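Local coordinates for extracellular solute-binding protein, family 5 (Chelativorans sp., PDB 6WM6) that binds EDTA and other aminopolycarboxylates in the periplasm, consistent with a role as the solute-binding component of an ABC transporter, at residues Leu67-Ala71 and Val72-Val76. Numbering follows the deposited sequence.
Sequences LGNNA and VVRTV. With SO4 (sulfate ion), chain B; SO4 (sulfate ion), chain C.
Asn70 is the N-cap of helix 71-77, and its side chain meets Val73. Its OD1 accepts a nearly straight bond from Val73 N at 2.9 Å, with an N-H...O angle of 169°. The donor is tilted from the plane of the side-chain amide. With CG between the backbone N and the carbonyl carbon (chi1 66°), the amide turns back over the first turn, and OD1 also comes against Val72 CB and Val73 CG2. The backbone O of Asn70 accepts from Arg74 N. That same oxygen sits over the centre of one face of the Arg74 guanidinium, 3.8 Å above it. At the guanidinium edge, Asn69 OD1 receives a weak bond from Arg74 NH2 at 2.9 Å; the amide and guanidinium planes are 59° apart. The arginine chain reaches back to the loop through a bend at chi3, and its NH1 bonds to Gln549 O. One residue after the cap, Ala71 O is gripped twice by Thr75: N and OG1, each at 2.9 Å, arrive from opposite faces of the carbonyl plane. Before the cap, Gly68 O lies 3.2 Å from Val73 CB, and Asn69 is the centre of an inverse gamma turn. The loop follows strand 49-54, and Thr75 packs on Phe254 of strand 251-256 in the same mixed sheet. Two sulfates, probably from the crystallisation liquor, lie beside the loop. O1 of the chain B sulfate accepts from Ala71 N at 2.9 Å; O2 of the chain C sulfate takes a weak bond from Asn69 ND2. With an alanine in place of Asn70, Val73 N would probably lose its capping acceptor, and a gap would open beside Val72 CB and Val73 CG2. The helix start and nearby Arg74 would probably make the spot at Ala71 N attractive to an anion.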
loop_
_atom_site.group_PDB
_atom_site.type_symbol
_atom_site.label_atom_id
_atom_site.label_comp_id
_atom_site.label_asym_id
_atom_site.label_seq_id
_atom_site.Cartn_x
_atom_site.Cartn_y
_atom_site.Cartn_z
ATOM N N LEU A 67 5.570 -2.035 -13.491
ATOM C CA LEU A 67 6.406 -3.113 -12.974
ATOM C C LEU A 67 7.235 -2.697 -11.773
ATOM O O LEU A 67 7.643 -3.559 -10.991
ATOM C CB LEU A 67 7.326 -3.637 -14.073
ATOM C CG LEU A 67 6.618 -4.244 -15.291
ATOM C CD1 LEU A 67 7.624 -4.749 -16.311
ATOM C CD2 LEU A 67 5.694 -5.365 -14.859
ATOM N N GLY A 68 7.483 -1.405 -11.590
ATOM C CA GLY A 68 8.237 -0.927 -10.450
ATOM C C GLY A 68 7.436 -0.640 -9.206
ATOM O O GLY A 68 8.016 -0.364 -8.159
ATOM N N ASN A 69 6.110 -0.731 -9.281
ATOM C CA ASN A 69 5.242 -0.325 -8.178
ATOM C C ASN A 69 5.171 -1.435 -7.140
ATOM O O ASN A 69 4.304 -2.308 -7.181
ATOM C CB ASN A 69 3.850 0.002 -8.710
ATOM C CG ASN A 69 2.859 0.268 -7.608
ATOM O OD1 ASN A 69 3.118 1.066 -6.730
ATOM N ND2 ASN A 69 1.716 -0.419 -7.657
ATOM N N ASN A 70 6.080 -1.394 -6.179
ATOM C CA ASN A 70 6.009 -2.277 -5.019
ATOM C C ASN A 70 6.805 -1.629 -3.885
ATOM O O ASN A 70 7.571 -0.674 -4.090
ATOM C CB ASN A 70 6.476 -3.700 -5.341
ATOM C CG ASN A 70 7.939 -3.783 -5.688
ATOM O OD1 ASN A 70 8.813 -3.358 -4.915
ATOM N ND2 ASN A 70 8.244 -4.360 -6.844
ATOM N N ALA A 71 6.614 -2.153 -2.675
ATOM C CA ALA A 71 7.202 -1.516 -1.502
ATOM C C ALA A 71 8.729 -1.592 -1.495
ATOM O O ALA A 71 9.382 -0.732 -0.889
ATOM C CB ALA A 71 6.644 -2.150 -0.221
ATOM N N VAL A 72 9.330 -2.589 -2.133
ATOM C CA VAL A 72 10.785 -2.668 -2.179
ATOM C C VAL A 72 11.366 -1.534 -3.022
ATOM O O VAL A 72 12.290 -0.818 -2.598
ATOM C CB VAL A 72 11.256 -4.046 -2.675
ATOM C CG1 VAL A 72 12.757 -4.056 -2.896
ATOM C CG2 VAL A 72 10.844 -5.114 -1.677
ATOM N N VAL A 73 10.859 -1.364 -4.249
ATOM C CA VAL A 73 11.356 -0.281 -5.092
ATOM C C VAL A 73 11.094 1.058 -4.417
ATOM O O VAL A 73 11.914 1.983 -4.483
ATOM C CB VAL A 73 10.725 -0.368 -6.497
ATOM C CG1 VAL A 73 11.241 0.756 -7.387
ATOM C CG2 VAL A 73 11.026 -1.720 -7.119
ATOM N N ARG A 74 9.944 1.199 -3.779
ATOM C CA ARG A 74 9.620 2.447 -3.097
ATOM C C ARG A 74 10.624 2.711 -1.983
ATOM O O ARG A 74 11.141 3.827 -1.851
ATOM C CB ARG A 74 8.183 2.369 -2.571
ATOM C CG ARG A 74 7.503 3.707 -2.415
ATOM C CD ARG A 74 6.009 3.568 -2.088
ATOM N NE ARG A 74 5.277 2.848 -3.124
ATOM C CZ ARG A 74 4.706 1.660 -2.979
ATOM N NH1 ARG A 74 4.749 1.007 -1.841
ATOM N NH2 ARG A 74 4.087 1.121 -4.018
ATOM N N THR A 75 10.908 1.697 -1.164
ATOM C CA THR A 75 11.853 1.847 -0.057
ATOM C C THR A 75 13.247 2.213 -0.550
ATOM O O THR A 75 13.894 3.116 -0.008
ATOM C CB THR A 75 11.879 0.552 0.764
ATOM O OG1 THR A 75 10.611 0.416 1.422
ATOM C CG2 THR A 75 12.960 0.560 1.828
ATOM N N VAL A 76 13.731 1.522 -1.574
ATOM C CA VAL A 76 15.105 1.717 -2.031
ATOM C C VAL A 76 15.293 3.050 -2.735
ATOM O O VAL A 76 16.392 3.605 -2.739
ATOM C CB VAL A 76 15.510 0.534 -2.925
ATOM C CG1 VAL A 76 16.818 0.797 -3.617
ATOM C CG2 VAL A 76 15.592 -0.739 -2.095
HETATM S S SO4 B . 3.333 -4.617 -2.410
HETATM O O1 SO4 B . 4.108 -3.415 -2.090
HETATM O O2 SO4 B . 4.216 -5.771 -2.392
HETATM O O3 SO4 B . 2.250 -4.793 -1.403
HETATM O O4 SO4 B . 2.750 -4.463 -3.738
HETATM S S SO4 C . -1.187 -1.096 -5.140
HETATM O O1 SO4 C . -0.464 0.151 -4.887
HETATM O O2 SO4 C . -0.255 -2.067 -5.707
HETATM O O3 SO4 C . -1.698 -1.626 -3.873
HETATM O O4 SO4 C . -2.268 -0.845 -6.081
#